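PDB 3UN7: peptidoglycan D,D-transpeptidase PbpA from Mycobacterium tuberculosis, which probably cross-links the peptide stems of the peptidoglycan cell wall as a penicillin-binding D,D-transpeptidase and takes part in regulating cell length. Local coordinates for residues T69-A74 with T285-A290; P281-P286 with T333-L338. All coordinates share one frame; numbering follows the deposited sequence.

Contact 1: residues T69-A74 with T285-A290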
loop_
_atom_site.group_PDB
_atom_site.type_symbol
_atom_site.label_atom_id
_atom_site.label_comp_id
_atom_site.label_asym_id
_atom_site.label_seq_id
_atom_site.Cartn_x
_atom_site.Cartn_y
_atom_site.Cartn_z
ATOM N N THR A 69 15.336 -7.611 -10.387
ATOM C CA THR A 69 13.922 -7.262 -10.129
ATOM C C THR A 69 13.845 -5.895 -9.477
ATOM O O THR A 69 14.888 -5.311 -9.154
ATOM C CB THR A 69 13.231 -8.242 -9.154
ATOM O OG1 THR A 69 13.999 -8.325 -7.942
ATOM C CG2 THR A 69 13.085 -9.625 -9.778
ATOM N N ALA A 70 12.611 -5.415 -9.270
ATOM C CA ALA A 70 12.300 -4.128 -8.643
ATOM C C ALA A 70 13.215 -2.994 -9.154
ATOM O O ALA A 70 13.396 -2.872 -10.368
ATOM C CB ALA A 70 12.319 -4.243 -7.108
ATOM N N LEU A 71 13.801 -2.190 -8.262
ATOM C CA LEU A 71 14.621 -1.040 -8.723
ATOM C C LEU A 71 15.946 -1.423 -9.370
ATOM O O LEU A 71 16.456 -0.675 -10.198
ATOM C CB LEU A 71 14.881 -0.038 -7.602
ATOM C CG LEU A 71 13.728 0.844 -7.145
ATOM C CD1 LEU A 71 14.245 1.795 -6.055
ATOM C CD2 LEU A 71 13.108 1.623 -8.326
ATOM N N GLU A 72 16.512 -2.578 -8.996
ATOM C CA GLU A 72 17.698 -3.070 -9.717
ATOM C C GLU A 72 17.355 -3.197 -11.207
ATOM O O GLU A 72 18.167 -2.867 -12.090
ATOM C CB GLU A 72 18.202 -4.418 -9.170
ATOM C CG GLU A 72 18.700 -4.414 -7.712
ATOM C CD GLU A 72 20.130 -3.893 -7.533
ATOM O OE1 GLU A 72 20.588 -3.034 -8.326
ATOM O OE2 GLU A 72 20.804 -4.351 -6.582
ATOM N N ARG A 73 16.144 -3.667 -11.492
ATOM C CA ARG A 73 15.722 -3.843 -12.882
ATOM C C ARG A 73 15.322 -2.502 -13.504
ATOM O O ARG A 73 15.780 -2.154 -14.604
ATOM C CB ARG A 73 14.573 -4.853 -12.989
ATOM C CG ARG A 73 14.237 -5.241 -14.441
ATOM C CD ARG A 73 13.322 -6.470 -14.505
ATOM N NE ARG A 73 13.159 -6.992 -15.874
ATOM C CZ ARG A 73 14.029 -7.793 -16.498
ATOM N NH1 ARG A 73 15.168 -8.175 -15.912
ATOM N NH2 ARG A 73 13.773 -8.208 -17.735
ATOM N N ALA A 74 14.467 -1.759 -12.797
ATOM C CA ALA A 74 13.900 -0.505 -13.304
ATOM C C ALA A 74 14.976 0.555 -13.537
ATOM O O ALA A 74 14.905 1.325 -14.502
ATOM C CB ALA A 74 12.823 0.021 -12.334
ATOM N N THR A 285 6.164 3.452 -10.931
ATOM C CA THR A 285 6.598 4.252 -9.779
ATOM C C THR A 285 8.107 4.493 -9.587
ATOM O O THR A 285 8.463 5.225 -8.673
ATOM C CB THR A 285 6.052 3.675 -8.446
ATOM O OG1 THR A 285 6.523 2.337 -8.287
ATOM C CG2 THR A 285 4.491 3.716 -8.380
ATOM N N PRO A 286 9.003 3.923 -10.431
ATOM C CA PRO A 286 8.942 3.203 -11.723
ATOM C C PRO A 286 8.647 1.714 -11.622
ATOM O O PRO A 286 8.651 1.028 -12.652
ATOM C CB PRO A 286 10.351 3.388 -12.264
ATOM C CG PRO A 286 11.189 3.288 -10.984
ATOM C CD PRO A 286 10.404 4.042 -9.968
ATOM N N LEU A 287 8.396 1.213 -10.409
ATOM C CA LEU A 287 7.911 -0.162 -10.247
ATOM C C LEU A 287 6.475 -0.258 -10.753
ATOM O O LEU A 287 5.674 0.643 -10.508
ATOM C CB LEU A 287 7.971 -0.636 -8.787
ATOM C CG LEU A 287 9.309 -0.521 -8.056
ATOM C CD1 LEU A 287 9.275 -1.284 -6.751
ATOM C CD2 LEU A 287 10.435 -1.046 -8.943
ATOM N N GLN A 288 6.162 -1.346 -11.449
ATOM C CA GLN A 288 4.794 -1.584 -11.926
ATOM C C GLN A 288 3.881 -1.945 -10.753
ATOM O O GLN A 288 4.257 -2.724 -9.860
ATOM C CB GLN A 288 4.764 -2.716 -12.961
ATOM C CG GLN A 288 5.610 -2.443 -14.222
ATOM C CD GLN A 288 5.273 -3.359 -15.394
ATOM O OE1 GLN A 288 4.239 -4.033 -15.406
ATOM N NE2 GLN A 288 6.153 -3.381 -16.396
ATOM N N VAL A 289 2.685 -1.380 -10.772
ATOM C CA VAL A 289 1.671 -1.638 -9.740
ATOM C C VAL A 289 0.514 -2.376 -10.402
ATOM O O VAL A 289 0.086 -2.000 -11.498
ATOM C CB VAL A 289 1.189 -0.322 -9.121
ATOM C CG1 VAL A 289 0.118 -0.564 -8.029
ATOM C CG2 VAL A 289 2.393 0.440 -8.533
ATOM N N ALA A 290 0.029 -3.432 -9.744
ATOM C CA ALA A 290 -1.159 -4.164 -10.178
ATOM C C ALA A 290 -2.352 -3.228 -10.188
ATOM O O ALA A 290 -2.519 -2.402 -9.277
ATOM C CB ALA A 290 -1.428 -5.349 -9.245
#
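Leu287 and Pro286 of a transpeptidase-domain loop pack against Ala70, Leu71 and Ala74 on the short helix 70-74. This is an apolar helix-to-loop contact between the two domains of a penicillin-binding protein: the helix comes from the N-terminal dimerisation domain and the loop from the transpeptidase domain. The methyl CD2 of Leu287 does most of the touching. It lies 3.4 Å from the backbone carbon C of Ala70 and 3.8 Å from the methyl CD2 of Leu71. The CB of Ala70 is looser, at 4.1 Å from the same Leu287 CD2. The Pro286 ring meets two residues of the helix through its CG. Leu71 CD2 comes within 3.7 Å of Pro286 CG, and Ala74 CB, one turn further along the helix, within 3.9 Å of it. The Leu71 side chain crosses both Pro286 and Leu287 at about a right angle.

The peptide bond between Thr285 and Pro286 is cis, and the chain bends back here. Leu287 has its CG anti to the carbonyl carbon (chi1 -54°), which puts CG beside the backbone N; the CD2 methyl lies over the backbone of Ala70. Leu71 also packs on Ile26 and Val339, and Glu72 forms salt bridges with Arg23 and Arg47, which tie the helix to its own domain. The bend is held by the carbonyl oxygen of Leu287, which accepts from two donors of Thr285. The backbone N of Thr285 and its hydroxyl OG1 each lie 2.9 Å from Leu287 O.

Contact 2: residues P281-P286 with T333-L338; sequences PPRPTP and TMRPYL
Thr285 and Leu338 are joined by the single direct hydrogen bond between segments 281-286 and 333-338. Leu338 N donates to Thr285 O at 2.8 Å, with an N-H...O angle of 154°. The touching parts run in roughly the same direction, 18° apart, but this is a loop-to-loop pairing within the transpeptidase domain. A water adds a second polar link. It donates to Pro336 O at 3.0 Å and, weakly, to Pro284 O.

The van der Waals contacts lie around these bonds. The CG2 methyl of Thr285 rests 3.7 Å from Pro336 O. Leu338 CB is 3.4 Å from Thr285 O, the oxygen that accepts the bond, and 4.4 Å from Pro286 CD. Tyr337 turns its ring away from the loop, and its OH makes a weak hydrogen bond to Arg355.

The two arginines meet through both carbon and charge. Arg283 CG sits over one face of the Arg335 guanidinium, 3.9 Å from Arg335 CZ and displaced toward the rim. The Arg335 chain bends at chi3 (-63°), which sets its NE 3.9 Å from Arg283 CG. The guanidinium groups do not stack, and Arg283 NE is 4.0 Å from Arg335 NH2.

Two like charges this close would probably repel each other. The arginines touch through the CG methylene as well as through their charged ends, so their pairing is packing and not attraction. Between the two segments, the polar hold comes from main-chain groups and one water.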
loop_
_atom_site.group_PDB
_atom_site.type_symbol
_atom_site.label_atom_id
_atom_site.label_comp_id
_atom_site.label_asym_id
_atom_site.label_seq_id
_atom_site.Cartn_x
_atom_site.Cartn_y
_atom_site.Cartn_z
ATOM N N PRO A 281 -5.153 1.842 -15.288
ATOM C CA PRO A 281 -3.844 1.198 -15.190
ATOM C C PRO A 281 -2.883 2.109 -14.456
ATOM O O PRO A 281 -2.702 3.250 -14.867
ATOM C CB PRO A 281 -3.409 1.026 -16.654
ATOM C CG PRO A 281 -4.564 1.325 -17.460
ATOM C CD PRO A 281 -5.484 2.200 -16.680
ATOM N N PRO A 282 -2.329 1.649 -13.323
ATOM C CA PRO A 282 -1.393 2.524 -12.628
ATOM C C PRO A 282 -0.162 2.920 -13.446
ATOM O O PRO A 282 0.342 2.135 -14.263
ATOM C CB PRO A 282 -0.979 1.698 -11.404
ATOM C CG PRO A 282 -2.133 0.794 -11.162
ATOM C CD PRO A 282 -2.584 0.411 -12.561
ATOM N N ARG A 283 0.291 4.149 -13.207
ATOM C CA ARG A 283 1.540 4.642 -13.745
ATOM C C ARG A 283 2.683 3.981 -12.994
ATOM O O ARG A 283 2.554 3.668 -11.811
ATOM C CB ARG A 283 1.635 6.158 -13.599
ATOM C CG ARG A 283 0.636 6.914 -14.450
ATOM C CD ARG A 283 1.012 6.898 -15.938
ATOM N NE ARG A 283 0.085 7.723 -16.702
ATOM C CZ ARG A 283 -1.034 7.283 -17.263
ATOM N NH1 ARG A 283 -1.383 6.003 -17.181
ATOM N NH2 ARG A 283 -1.808 8.135 -17.916
ATOM N N PRO A 284 3.809 3.767 -13.676
ATOM C CA PRO A 284 4.908 3.084 -12.994
ATOM C C PRO A 284 5.554 4.016 -11.970
ATOM O O PRO A 284 5.485 5.235 -12.118
ATOM C CB PRO A 284 5.870 2.740 -14.130
ATOM C CG PRO A 284 5.578 3.710 -15.223
ATOM C CD PRO A 284 4.144 4.170 -15.059
ATOM N N THR A 285 6.164 3.452 -10.931
ATOM C CA THR A 285 6.598 4.252 -9.779
ATOM C C THR A 285 8.107 4.493 -9.587
ATOM O O THR A 285 8.463 5.225 -8.673
ATOM C CB THR A 285 6.052 3.675 -8.446
ATOM O OG1 THR A 285 6.523 2.337 -8.287
ATOM C CG2 THR A 285 4.491 3.716 -8.380
ATOM N N PRO A 286 9.003 3.923 -10.431
ATOM C CA PRO A 286 8.942 3.203 -11.723
ATOM C C PRO A 286 8.647 1.714 -11.622
ATOM O O PRO A 286 8.651 1.028 -12.652
ATOM C CB PRO A 286 10.351 3.388 -12.264
ATOM C CG PRO A 286 11.189 3.288 -10.984
ATOM C CD PRO A 286 10.404 4.042 -9.968
ATOM N N THR A 333 -5.213 13.632 -5.783
ATOM C CA THR A 333 -4.305 12.507 -5.825
ATOM C C THR A 333 -2.974 12.929 -6.442
ATOM O O THR A 333 -2.920 13.370 -7.593
ATOM C CB THR A 333 -4.890 11.329 -6.621
ATOM O OG1 THR A 333 -6.235 11.080 -6.192
ATOM C CG2 THR A 333 -4.057 10.055 -6.379
ATOM N N MET A 334 -1.909 12.810 -5.656
ATOM C CA MET A 334 -0.566 13.015 -6.166
ATOM C C MET A 334 -0.048 11.688 -6.723
ATOM O O MET A 334 -0.300 10.622 -6.154
ATOM C CB MET A 334 0.346 13.561 -5.074
ATOM C CG MET A 334 -0.152 14.885 -4.454
ATOM S SD MET A 334 -0.264 16.248 -5.623
ATOM C CE MET A 334 1.464 16.579 -5.939
ATOM N N ARG A 335 0.652 11.764 -7.851
ATOM C CA ARG A 335 1.236 10.592 -8.474
ATOM C C ARG A 335 2.292 10.001 -7.539
ATOM O O ARG A 335 3.249 10.696 -7.164
ATOM C CB ARG A 335 1.845 10.970 -9.830
ATOM C CG ARG A 335 2.535 9.822 -10.550
ATOM C CD ARG A 335 2.666 10.146 -12.023
ATOM N NE ARG A 335 1.327 10.270 -12.596
ATOM C CZ ARG A 335 1.038 10.764 -13.800
ATOM N NH1 ARG A 335 2.001 11.213 -14.609
ATOM N NH2 ARG A 335 -0.231 10.812 -14.185
ATOM N N PRO A 336 2.112 8.730 -7.140
ATOM C CA PRO A 336 3.086 8.174 -6.205
ATOM C C PRO A 336 4.397 7.867 -6.910
ATOM O O PRO A 336 4.419 7.428 -8.070
ATOM C CB PRO A 336 2.420 6.890 -5.678
ATOM C CG PRO A 336 1.350 6.569 -6.623
ATOM C CD PRO A 336 1.045 7.769 -7.488
ATOM N N TYR A 337 5.489 8.138 -6.224
ATOM C CA TYR A 337 6.784 7.834 -6.801
ATOM C C TYR A 337 7.741 7.366 -5.734
ATOM O O TYR A 337 7.626 7.788 -4.581
ATOM C CB TYR A 337 7.347 9.034 -7.570
ATOM C CG TYR A 337 7.682 10.270 -6.753
ATOM C CD1 TYR A 337 9.003 10.551 -6.393
ATOM C CD2 TYR A 337 6.692 11.203 -6.411
ATOM C CE1 TYR A 337 9.332 11.697 -5.681
ATOM C CE2 TYR A 337 7.012 12.356 -5.690
ATOM C CZ TYR A 337 8.340 12.589 -5.332
ATOM O OH TYR A 337 8.695 13.711 -4.627
ATOM N N LEU A 338 8.687 6.512 -6.157
ATOM C CA LEU A 338 9.653 5.851 -5.287
ATOM C C LEU A 338 11.055 6.396 -5.485
ATOM O O LEU A 338 11.924 6.210 -4.631
ATOM C CB LEU A 338 9.673 4.352 -5.603
ATOM C CG LEU A 338 10.540 3.401 -4.783
ATOM C CD1 LEU A 338 10.155 3.544 -3.314
ATOM C CD2 LEU A 338 10.274 1.950 -5.276
HETATM O O HOH W 1 5.987 8.105 -10.480
#

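Overall arrangement
The centres of contacts 1 and 2 are 11 Å apart, on the same side of the chain's centre. Both use the long loop between helices 266-275 and 300-306, and they share Thr285 and Pro286. Segment 69-74 comes first in the chain, the loop next and segment 333-338 last. Leu338 links the two: its CD2 packs against CD1 of both Leu287 and Leu71. Just after it, strand 339-343 joins the mixed sheet that also holds strands 26-28 and 31-38 of the N-terminal part. The loop thus sits where the transpeptidase domain meets the N-terminal domain, away from the serine that probably forms the acyl-ester intermediate.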